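Local coordinates for aminoglycoside 6-adenylyltransferase (Bacillus subtilis, PDB 2PBE), which adenylates streptomycin and streptidine at O-6, using ATP, and so mediates bacterial resistance to streptomycin, at residues Q43-S48 against D98-D103; R70-K75 against I93-D98; G87-Y92 against T105-R110. All coordinates share one frame; numbering follows the deposited sequence.

In the fold
From the N terminus, strand 45-51 is the first of the strands in these contacts and waits 49 residues for its partner in contact 1. The chain meanwhile makes strand 70-74, and strand 90-96 returns antiparallel beside it after a 15-residue loop, so contact 2 falls wholly within the span of contact 1. Asp98, at the turn, belongs to both. Strand 101-108 then folds back on strand 90-96 as a hairpin, whose open end is contact 3; in chain order contact 3 crosses both of the others. Together they fix the sheet order 70-74, 90-96, 101-108, 45-51. The backbones of contacts 1 and 2 meet through Leu102 and Ile94, those of contacts 1 and 3 through Ile47 and Thr105.

Contact 1 of 3, residues Q43-S48 against D98-D103; sequences QDYDIS and DGNKLD
Tyr45 and Leu102 pair at the start of two parallel strands, their CA atoms 4.5 Å apart. Three backbone bonds zip the strands together: Tyr45 N to Lys101 O (2.8 Å), Asp103 N to Tyr45 O (2.7 Å) and Ile47 N to Asp103 O (2.9 Å). The close packing lies on the face of Tyr45 and Leu102. Leu102 has CG anti to its backbone N (chi1 168°), and its CD1 touches both Tyr45 CB and Ile47 CG1, the latter at 3.5 Å; the Ile47 and Leu102 side chains cross at about a right angle. The Tyr45 ring meets Asn100 edge-on, CE2 lying 3.2 Å from OD1, while Gln43 O sits over the centre of one ring face. Asn100 is held in turn by Asp98, whose OD1 accepts from Asn100 N in an Asx turn and whose OD2 takes ND2. The other side is polar and more open. Lys101 bends at chi2 and chi3, and its NZ forms a salt bridge with Asp103 OD2 (2.7 Å); the Asp46 and Asp103 side chains lie side by side, pointing the same way, with carboxylate planes nearly parallel, and Gln43 at the margin is poorly ordered. Asp44 and Asp46 with Asp103 on the next strand are consistent with the carboxylate pattern of polymerase-beta-type nucleotidyltransferases. Helix 6-19 covers the buried face, with Met9 on Tyr45 and Phe13 on Ile47 and Leu102; strand 23-28 flanks strand 45-51, and strand 90-96 flanks strand 101-108.

Contact 2 of 3, residues R70-K75 against I93-D98; sequences RIMMQK and IILFED
Arg70 lays its aliphatic part across Ile94, CB and CD both touching the CG2 methyl, CD at 3.5 Å. This happens beside a classic beta bulge in an antiparallel pair at the strand that is outermost within this chain: Ile71 and Met72 both face Leu95, one donating and the other accepting. Ile71 N gives a bond to Leu95 O (2.7 Å), while Leu95 N reaches Met72 O almost straight, with 174° at the hydrogen. Beyond the bulge the register is regular, and Gln74 and Ile93 form a hydrogen-bonded pair through two backbone bonds, Gln74 N to Ile93 O and Ile93 N to Gln74 O.

The bulge brings Ile71 over Leu95, its CD1 lying 3.8 Å from Leu95 CD2. The same methyl of Leu95 is met more loosely by CE of Met72, a selenomethionine on the same face, largely exposed. On the opposite face Met73, also a selenomethionine, runs side by side with Ile94, and its CG comes 4.0 Å from Ile94 CG1. Its SE then sits above one face of the Arg70 guanidinium, offset toward the rim. The CB of Phe96 points away from strand 70-74, and its ring packs on Phe67 and Leu102, with Arg4 in a cation-pi contact. Ile94 CG2 serves this ring as well as Arg70, standing 3.7 Å above the plane over the centre of the Phe96 ring.

Contact 3 of 3, residues G87-Y92 against T105-R110; sequences GNWFSY and TLIPIR
Thr105 faces Ser91 as a non-hydrogen-bonded pair, their CA atoms 4.1 Å apart, in the antiparallel beta hairpin of strands 90-96 and 101-108. Thr105 OG1 comes near Ser91 CB, while Ser91 OG is hydrogen-bonded to Glu77. With CG2 anti to the backbone N, the other branch of Thr105 reaches Trp89, lying 3.5 Å from CD1 of the indole.

Leu106 supplies the backbone link: its N donates to Phe90 O at 2.8 Å with an angle of 152° at the hydrogen, whereas the return bond from Phe90 N to Leu106 O is long and weak. The CA of Trp89 also directs a CA-H...O contact at Leu106 O. The Leu106 side chain points to the other face of the sheet, where its CD1 meets the edge of the Tyr92 ring, 3.7 Å from CE2; Phe57 of helix 54-58 and Tyr49 pack on the same leucine.

Ile107 returns to the side of Trp89. Its CG2 makes a CH-pi contact over one face of the indole, 3.6 Å from the centroid of the six-membered ring and 11° off the normal, while Ile107 CG1 lies nearer the pyrrole part, 4.0 Å from Trp89 NE1. Pro108 ends the strand before a 3-10 turn and crosses Trp89 at about a right angle, bringing its CD within 3.5 Å of Trp89 CE3.

Contact 1 of 3, residues Q43-S48 against D98-D103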
loop_
_atom_site.group_PDB
_atom_site.type_symbol
_atom_site.label_atom_id
_atom_site.label_comp_id
_atom_site.label_asym_id
_atom_site.label_seq_id
_atom_site.Cartn_x
_atom_site.Cartn_y
_atom_site.Cartn_z
ATOM N N GLN A 43 12.101 -18.240 3.203
ATOM C CA GLN A 43 10.773 -17.658 3.198
ATOM C C GLN A 43 10.340 -17.056 4.547
ATOM O O GLN A 43 9.300 -16.377 4.606
ATOM C CB GLN A 43 9.757 -18.699 2.639
ATOM C CG GLN A 43 8.820 -19.413 3.695
ATOM C CD GLN A 43 9.623 -20.288 4.702
ATOM O OE1 GLN A 43 10.327 -21.192 4.266
ATOM N NE2 GLN A 43 9.519 -20.013 6.032
ATOM N N ASP A 44 11.174 -17.253 5.578
ATOM C CA ASP A 44 10.943 -16.741 6.920
ATOM C C ASP A 44 10.538 -15.271 6.916
ATOM O O ASP A 44 11.026 -14.481 6.112
ATOM C CB ASP A 44 12.209 -16.866 7.774
ATOM C CG ASP A 44 12.713 -18.293 7.894
ATOM O OD1 ASP A 44 11.888 -19.212 8.084
ATOM O OD2 ASP A 44 13.949 -18.489 7.799
ATOM N N TYR A 45 9.666 -14.905 7.842
ATOM C CA TYR A 45 9.202 -13.532 7.945
ATOM C C TYR A 45 9.820 -12.775 9.103
ATOM O O TYR A 45 9.848 -13.235 10.245
ATOM C CB TYR A 45 7.690 -13.518 8.054
ATOM C CG TYR A 45 7.048 -14.142 6.840
ATOM C CD1 TYR A 45 6.915 -13.402 5.638
ATOM C CD2 TYR A 45 6.618 -15.498 6.854
ATOM C CE1 TYR A 45 6.357 -13.997 4.462
ATOM C CE2 TYR A 45 6.061 -16.115 5.683
ATOM C CZ TYR A 45 5.934 -15.351 4.488
ATOM O OH TYR A 45 5.422 -15.924 3.337
ATOM N N ASP A 46 10.353 -11.609 8.770
ATOM C CA ASP A 46 10.985 -10.723 9.747
ATOM C C ASP A 46 10.192 -9.453 9.883
ATOM O O ASP A 46 10.292 -8.564 9.059
ATOM C CB ASP A 46 12.393 -10.365 9.310
ATOM C CG ASP A 46 13.454 -11.147 10.061
ATOM O OD1 ASP A 46 13.755 -10.753 11.212
ATOM O OD2 ASP A 46 13.975 -12.156 9.507
ATOM N N ILE A 47 9.378 -9.394 10.921
ATOM C CA ILE A 47 8.514 -8.260 11.156
ATOM C C ILE A 47 8.835 -7.546 12.452
ATOM O O ILE A 47 9.249 -8.169 13.421
ATOM C CB ILE A 47 7.058 -8.729 11.221
ATOM C CG1 ILE A 47 6.755 -9.635 10.022
ATOM C CG2 ILE A 47 6.114 -7.533 11.260
ATOM C CD1 ILE A 47 6.886 -8.966 8.650
ATOM N N SER A 48 8.638 -6.233 12.464
ATOM C CA SER A 48 8.867 -5.424 13.657
ATOM C C SER A 48 7.702 -4.460 13.826
ATOM O O SER A 48 7.376 -3.703 12.905
ATOM C CB SER A 48 10.151 -4.593 13.533
ATOM O OG SER A 48 11.309 -5.394 13.526
ATOM N N ASP A 98 1.515 -24.614 9.233
ATOM C CA ASP A 98 1.473 -24.614 7.771
ATOM C C ASP A 98 2.892 -24.620 7.211
ATOM O O ASP A 98 3.094 -24.768 6.011
ATOM C CB ASP A 98 0.723 -23.385 7.252
ATOM C CG ASP A 98 1.553 -22.111 7.312
ATOM O OD1 ASP A 98 2.133 -21.818 8.372
ATOM O OD2 ASP A 98 1.623 -21.402 6.286
ATOM N N GLY A 99 3.873 -24.457 8.093
ATOM C CA GLY A 99 5.256 -24.472 7.662
ATOM C C GLY A 99 5.960 -23.136 7.720
ATOM O O GLY A 99 7.188 -23.096 7.679
ATOM N N ASN A 100 5.213 -22.036 7.816
ATOM C CA ASN A 100 5.873 -20.741 7.857
ATOM C C ASN A 100 6.551 -20.413 9.179
ATOM O O ASN A 100 6.160 -20.900 10.247
ATOM C CB ASN A 100 4.894 -19.634 7.442
ATOM C CG ASN A 100 4.723 -19.560 5.932
ATOM O OD1 ASN A 100 5.671 -19.260 5.206
ATOM N ND2 ASN A 100 3.528 -19.838 5.456
ATOM N N LYS A 101 7.600 -19.609 9.087
ATOM C CA LYS A 101 8.353 -19.199 10.256
ATOM C C LYS A 101 8.330 -17.687 10.335
ATOM O O LYS A 101 8.555 -16.996 9.345
ATOM C CB LYS A 101 9.792 -19.685 10.157
ATOM C CG LYS A 101 10.356 -20.148 11.500
ATOM C CD LYS A 101 10.902 -19.018 12.339
ATOM C CE LYS A 101 12.290 -18.595 11.858
ATOM N NZ LYS A 101 12.961 -17.670 12.818
ATOM N N LEU A 102 8.042 -17.171 11.520
ATOM C CA LEU A 102 8.002 -15.738 11.704
ATOM C C LEU A 102 8.944 -15.352 12.824
ATOM O O LEU A 102 9.191 -16.133 13.741
ATOM C CB LEU A 102 6.575 -15.278 12.039
ATOM C CG LEU A 102 6.429 -13.835 12.540
ATOM C CD1 LEU A 102 6.729 -12.849 11.417
ATOM C CD2 LEU A 102 5.055 -13.622 13.084
ATOM N N ASP A 103 9.470 -14.137 12.718
ATOM C CA ASP A 103 10.344 -13.559 13.715
ATOM C C ASP A 103 9.755 -12.161 13.927
ATOM O O ASP A 103 9.921 -11.276 13.098
ATOM C CB ASP A 103 11.762 -13.462 13.178
ATOM C CG ASP A 103 12.766 -14.126 14.088
ATOM O OD1 ASP A 103 12.881 -13.682 15.255
ATOM O OD2 ASP A 103 13.434 -15.095 13.640
#

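Contact 2 of 3, residues R70-K75 against I93-D98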
loop_
_atom_site.group_PDB
_atom_site.type_symbol
_atom_site.label_atom_id
_atom_site.label_comp_id
_atom_site.label_asym_id
_atom_site.label_seq_id
_atom_site.Cartn_x
_atom_site.Cartn_y
_atom_site.Cartn_z
ATOM N N ARG A 70 0.432 -23.122 15.684
ATOM C CA ARG A 70 1.872 -23.280 15.580
ATOM C C ARG A 70 2.401 -24.582 16.146
ATOM O O ARG A 70 1.759 -25.219 16.989
ATOM C CB ARG A 70 2.575 -22.107 16.266
ATOM C CG ARG A 70 1.974 -21.690 17.587
ATOM C CD ARG A 70 2.683 -20.480 18.177
ATOM N NE ARG A 70 1.776 -19.690 18.999
ATOM C CZ ARG A 70 1.274 -20.079 20.159
ATOM N NH1 ARG A 70 1.586 -21.263 20.666
ATOM N NH2 ARG A 70 0.443 -19.288 20.812
ATOM N N ILE A 71 3.581 -24.965 15.661
ATOM C CA ILE A 71 4.268 -26.167 16.105
ATOM C C ILE A 71 4.925 -25.834 17.450
ATOM O O ILE A 71 4.861 -26.620 18.386
ATOM C CB ILE A 71 5.324 -26.597 15.056
ATOM C CG1 ILE A 71 4.603 -27.026 13.775
ATOM C CG2 ILE A 71 6.207 -27.706 15.608
ATOM C CD1 ILE A 71 5.491 -27.256 12.587
HETATM N N MSE A 72 5.555 -24.666 17.543
HETATM C CA MSE A 72 6.164 -24.233 18.802
HETATM C C MSE A 72 6.557 -22.770 18.730
HETATM O O MSE A 72 6.445 -22.145 17.670
HETATM C CB MSE A 72 7.393 -25.067 19.137
HETATM C CG MSE A 72 8.581 -24.718 18.291
HETATM SE SE MSE A 72 10.194 -25.659 18.766
HETATM C CE MSE A 72 10.995 -25.683 17.051
HETATM N N MSE A 73 7.051 -22.234 19.845
HETATM C CA MSE A 73 7.432 -20.836 19.885
HETATM C C MSE A 73 8.522 -20.573 20.899
HETATM O O MSE A 73 8.631 -21.276 21.897
HETATM C CB MSE A 73 6.185 -20.028 20.223
HETATM C CG MSE A 73 6.412 -18.568 20.489
HETATM SE SE MSE A 73 4.737 -17.772 21.055
HETATM C CE MSE A 73 4.878 -17.948 22.979
ATOM N N GLN A 74 9.323 -19.537 20.637
ATOM C CA GLN A 74 10.400 -19.148 21.539
ATOM C C GLN A 74 10.312 -17.650 21.831
ATOM O O GLN A 74 10.063 -16.848 20.920
ATOM C CB GLN A 74 11.769 -19.490 20.929
ATOM C CG GLN A 74 12.972 -19.084 21.793
ATOM C CD GLN A 74 14.309 -19.542 21.217
ATOM O OE1 GLN A 74 14.549 -20.745 21.037
ATOM N NE2 GLN A 74 15.189 -18.580 20.915
ATOM N N LYS A 75 10.471 -17.279 23.099
ATOM C CA LYS A 75 10.447 -15.873 23.502
ATOM C C LYS A 75 11.838 -15.627 24.099
ATOM O O LYS A 75 12.053 -15.812 25.297
ATOM C CB LYS A 75 9.335 -15.612 24.515
ATOM C CG LYS A 75 7.943 -15.850 23.951
ATOM C CD LYS A 75 6.822 -15.428 24.891
ATOM C CE LYS A 75 6.572 -16.420 26.009
ATOM N NZ LYS A 75 5.634 -15.871 27.045
ATOM N N ILE A 93 9.640 -16.088 18.250
ATOM C CA ILE A 93 10.076 -16.816 17.068
ATOM C C ILE A 93 9.031 -17.907 17.005
ATOM O O ILE A 93 8.911 -18.706 17.942
ATOM C CB ILE A 93 11.497 -17.442 17.193
ATOM C CG1 ILE A 93 12.570 -16.357 17.092
ATOM C CG2 ILE A 93 11.743 -18.427 16.050
ATOM C CD1 ILE A 93 12.630 -15.429 18.252
ATOM N N ILE A 94 8.246 -17.917 15.934
ATOM C CA ILE A 94 7.191 -18.903 15.784
ATOM C C ILE A 94 7.403 -19.807 14.581
ATOM O O ILE A 94 7.810 -19.350 13.502
ATOM C CB ILE A 94 5.808 -18.207 15.635
ATOM C CG1 ILE A 94 5.584 -17.243 16.793
ATOM C CG2 ILE A 94 4.679 -19.244 15.642
ATOM C CD1 ILE A 94 4.381 -16.329 16.601
ATOM N N LEU A 95 7.120 -21.088 14.783
ATOM C CA LEU A 95 7.200 -22.054 13.710
ATOM C C LEU A 95 5.757 -22.471 13.499
ATOM O O LEU A 95 5.191 -23.203 14.307
ATOM C CB LEU A 95 8.056 -23.262 14.101
ATOM C CG LEU A 95 8.156 -24.273 12.944
ATOM C CD1 LEU A 95 8.880 -23.657 11.775
ATOM C CD2 LEU A 95 8.839 -25.540 13.395
ATOM N N PHE A 96 5.155 -21.997 12.415
ATOM C CA PHE A 96 3.755 -22.310 12.130
ATOM C C PHE A 96 3.486 -23.721 11.618
ATOM O O PHE A 96 4.349 -24.356 11.004
ATOM C CB PHE A 96 3.192 -21.292 11.140
ATOM C CG PHE A 96 3.040 -19.908 11.711
ATOM C CD1 PHE A 96 2.010 -19.626 12.633
ATOM C CD2 PHE A 96 3.956 -18.892 11.379
ATOM C CE1 PHE A 96 1.886 -18.336 13.226
ATOM C CE2 PHE A 96 3.851 -17.591 11.958
ATOM C CZ PHE A 96 2.809 -17.310 12.888
ATOM N N GLU A 97 2.284 -24.207 11.890
ATOM C CA GLU A 97 1.904 -25.534 11.442
ATOM C C GLU A 97 1.940 -25.663 9.930
ATOM O O GLU A 97 2.344 -26.697 9.409
ATOM C CB GLU A 97 0.504 -25.896 11.937
ATOM C CG GLU A 97 0.477 -26.633 13.248
ATOM C CD GLU A 97 -0.928 -27.049 13.638
ATOM O OE1 GLU A 97 -1.660 -27.570 12.764
ATOM O OE2 GLU A 97 -1.304 -26.846 14.817
ATOM N N ASP A 98 1.515 -24.614 9.233
ATOM C CA ASP A 98 1.473 -24.614 7.771
ATOM C C ASP A 98 2.892 -24.620 7.211
ATOM O O ASP A 98 3.094 -24.768 6.011
ATOM C CB ASP A 98 0.723 -23.385 7.252
ATOM C CG ASP A 98 1.553 -22.111 7.312
ATOM O OD1 ASP A 98 2.133 -21.818 8.372
ATOM O OD2 ASP A 98 1.623 -21.402 6.286
#

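Contact 3 of 3, residues G87-Y92 against T105-R110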
loop_
_atom_site.group_PDB
_atom_site.type_symbol
_atom_site.label_atom_id
_atom_site.label_comp_id
_atom_site.label_asym_id
_atom_site.label_seq_id
_atom_site.Cartn_x
_atom_site.Cartn_y
_atom_site.Cartn_z
ATOM N N GLY A 87 17.900 -5.199 24.696
ATOM C CA GLY A 87 17.420 -3.911 25.162
ATOM C C GLY A 87 16.013 -3.944 25.716
ATOM O O GLY A 87 15.707 -4.745 26.594
ATOM N N ASN A 88 15.158 -3.068 25.194
ATOM C CA ASN A 88 13.764 -2.982 25.628
ATOM C C ASN A 88 12.846 -3.681 24.661
ATOM O O ASN A 88 11.625 -3.474 24.683
ATOM C CB ASN A 88 13.341 -1.530 25.745
ATOM C CG ASN A 88 13.782 -0.927 27.026
ATOM O OD1 ASN A 88 13.322 -1.327 28.100
ATOM N ND2 ASN A 88 14.705 0.028 26.941
ATOM N N TRP A 89 13.446 -4.491 23.796
ATOM C CA TRP A 89 12.667 -5.222 22.826
ATOM C C TRP A 89 12.132 -6.461 23.490
ATOM O O TRP A 89 12.517 -6.821 24.605
ATOM C CB TRP A 89 13.512 -5.709 21.664
ATOM C CG TRP A 89 14.195 -4.727 20.732
ATOM C CD1 TRP A 89 14.836 -5.081 19.575
ATOM C CD2 TRP A 89 14.386 -3.313 20.878
ATOM N NE1 TRP A 89 15.420 -3.997 18.996
ATOM C CE2 TRP A 89 15.170 -2.892 19.759
ATOM C CE3 TRP A 89 13.988 -2.354 21.832
ATOM C CZ2 TRP A 89 15.570 -1.544 19.565
ATOM C CZ3 TRP A 89 14.383 -1.008 21.652
ATOM C CH2 TRP A 89 15.175 -0.618 20.513
ATOM N N PHE A 90 11.262 -7.123 22.745
ATOM C CA PHE A 90 10.665 -8.372 23.152
ATOM C C PHE A 90 10.246 -8.974 21.825
ATOM O O PHE A 90 9.531 -8.346 21.043
ATOM C CB PHE A 90 9.441 -8.140 24.035
ATOM C CG PHE A 90 9.099 -9.324 24.890
ATOM C CD1 PHE A 90 9.868 -9.631 26.029
ATOM C CD2 PHE A 90 8.031 -10.167 24.542
ATOM C CE1 PHE A 90 9.576 -10.771 26.820
ATOM C CE2 PHE A 90 7.721 -11.321 25.324
ATOM C CZ PHE A 90 8.501 -11.621 26.469
ATOM N N SER A 91 10.708 -10.183 21.556
ATOM C CA SER A 91 10.368 -10.810 20.303
ATOM C C SER A 91 9.791 -12.198 20.488
ATOM O O SER A 91 9.744 -12.723 21.592
ATOM C CB SER A 91 11.604 -10.870 19.434
ATOM O OG SER A 91 12.635 -11.528 20.128
ATOM N N TYR A 92 9.360 -12.785 19.381
ATOM C CA TYR A 92 8.776 -14.108 19.369
ATOM C C TYR A 92 9.299 -14.810 18.135
ATOM O O TYR A 92 9.425 -14.188 17.086
ATOM C CB TYR A 92 7.260 -14.010 19.254
ATOM C CG TYR A 92 6.593 -13.174 20.325
ATOM C CD1 TYR A 92 6.077 -13.785 21.499
ATOM C CD2 TYR A 92 6.464 -11.764 20.184
ATOM C CE1 TYR A 92 5.438 -13.014 22.511
ATOM C CE2 TYR A 92 5.836 -10.968 21.195
ATOM C CZ TYR A 92 5.323 -11.608 22.357
ATOM O OH TYR A 92 4.707 -10.875 23.343
ATOM N N THR A 105 9.410 -8.731 16.287
ATOM C CA THR A 105 10.011 -7.963 17.368
ATOM C C THR A 105 9.098 -6.813 17.736
ATOM O O THR A 105 8.502 -6.193 16.862
ATOM C CB THR A 105 11.377 -7.388 16.962
ATOM O OG1 THR A 105 12.227 -8.450 16.523
ATOM C CG2 THR A 105 12.036 -6.677 18.133
ATOM N N LEU A 106 8.982 -6.549 19.033
ATOM C CA LEU A 106 8.155 -5.450 19.539
ATOM C C LEU A 106 9.093 -4.387 20.104
ATOM O O LEU A 106 9.641 -4.524 21.200
ATOM C CB LEU A 106 7.182 -5.931 20.628
ATOM C CG LEU A 106 6.145 -7.009 20.271
ATOM C CD1 LEU A 106 5.258 -7.282 21.486
ATOM C CD2 LEU A 106 5.297 -6.579 19.096
ATOM N N ILE A 107 9.298 -3.334 19.328
ATOM C CA ILE A 107 10.174 -2.242 19.712
ATOM C C ILE A 107 9.367 -1.059 20.239
ATOM O O ILE A 107 8.322 -0.733 19.689
ATOM C CB ILE A 107 10.982 -1.778 18.490
ATOM C CG1 ILE A 107 11.672 -2.988 17.849
ATOM C CG2 ILE A 107 11.976 -0.695 18.891
ATOM C CD1 ILE A 107 12.338 -2.676 16.526
ATOM N N PRO A 108 9.826 -0.417 21.325
ATOM C CA PRO A 108 9.068 0.729 21.839
ATOM C C PRO A 108 9.059 1.836 20.770
ATOM O O PRO A 108 10.093 2.138 20.170
ATOM C CB PRO A 108 9.847 1.125 23.077
ATOM C CG PRO A 108 10.402 -0.177 23.549
ATOM C CD PRO A 108 10.885 -0.808 22.275
ATOM N N ILE A 109 7.894 2.428 20.529
ATOM C CA ILE A 109 7.753 3.462 19.519
ATOM C C ILE A 109 8.709 4.629 19.717
ATOM O O ILE A 109 9.180 5.234 18.751
ATOM C CB ILE A 109 6.306 3.984 19.487
ATOM C CG1 ILE A 109 6.140 4.993 18.361
ATOM C CG2 ILE A 109 5.951 4.640 20.804
ATOM C CD1 ILE A 109 6.418 4.419 16.998
ATOM N N ARG A 110 8.993 4.936 20.975
ATOM C CA ARG A 110 9.890 6.024 21.306
ATOM C C ARG A 110 11.297 5.820 20.729
ATOM O O ARG A 110 12.055 6.777 20.594
ATOM C CB ARG A 110 9.962 6.176 22.836
ATOM C CG ARG A 110 10.984 7.202 23.337
ATOM C CD ARG A 110 10.792 8.596 22.705
ATOM N NE ARG A 110 11.534 9.628 23.432
ATOM C CZ ARG A 110 11.201 10.064 24.644
ATOM N NH1 ARG A 110 10.138 9.569 25.263
ATOM N NH2 ARG A 110 11.946 10.983 25.250
#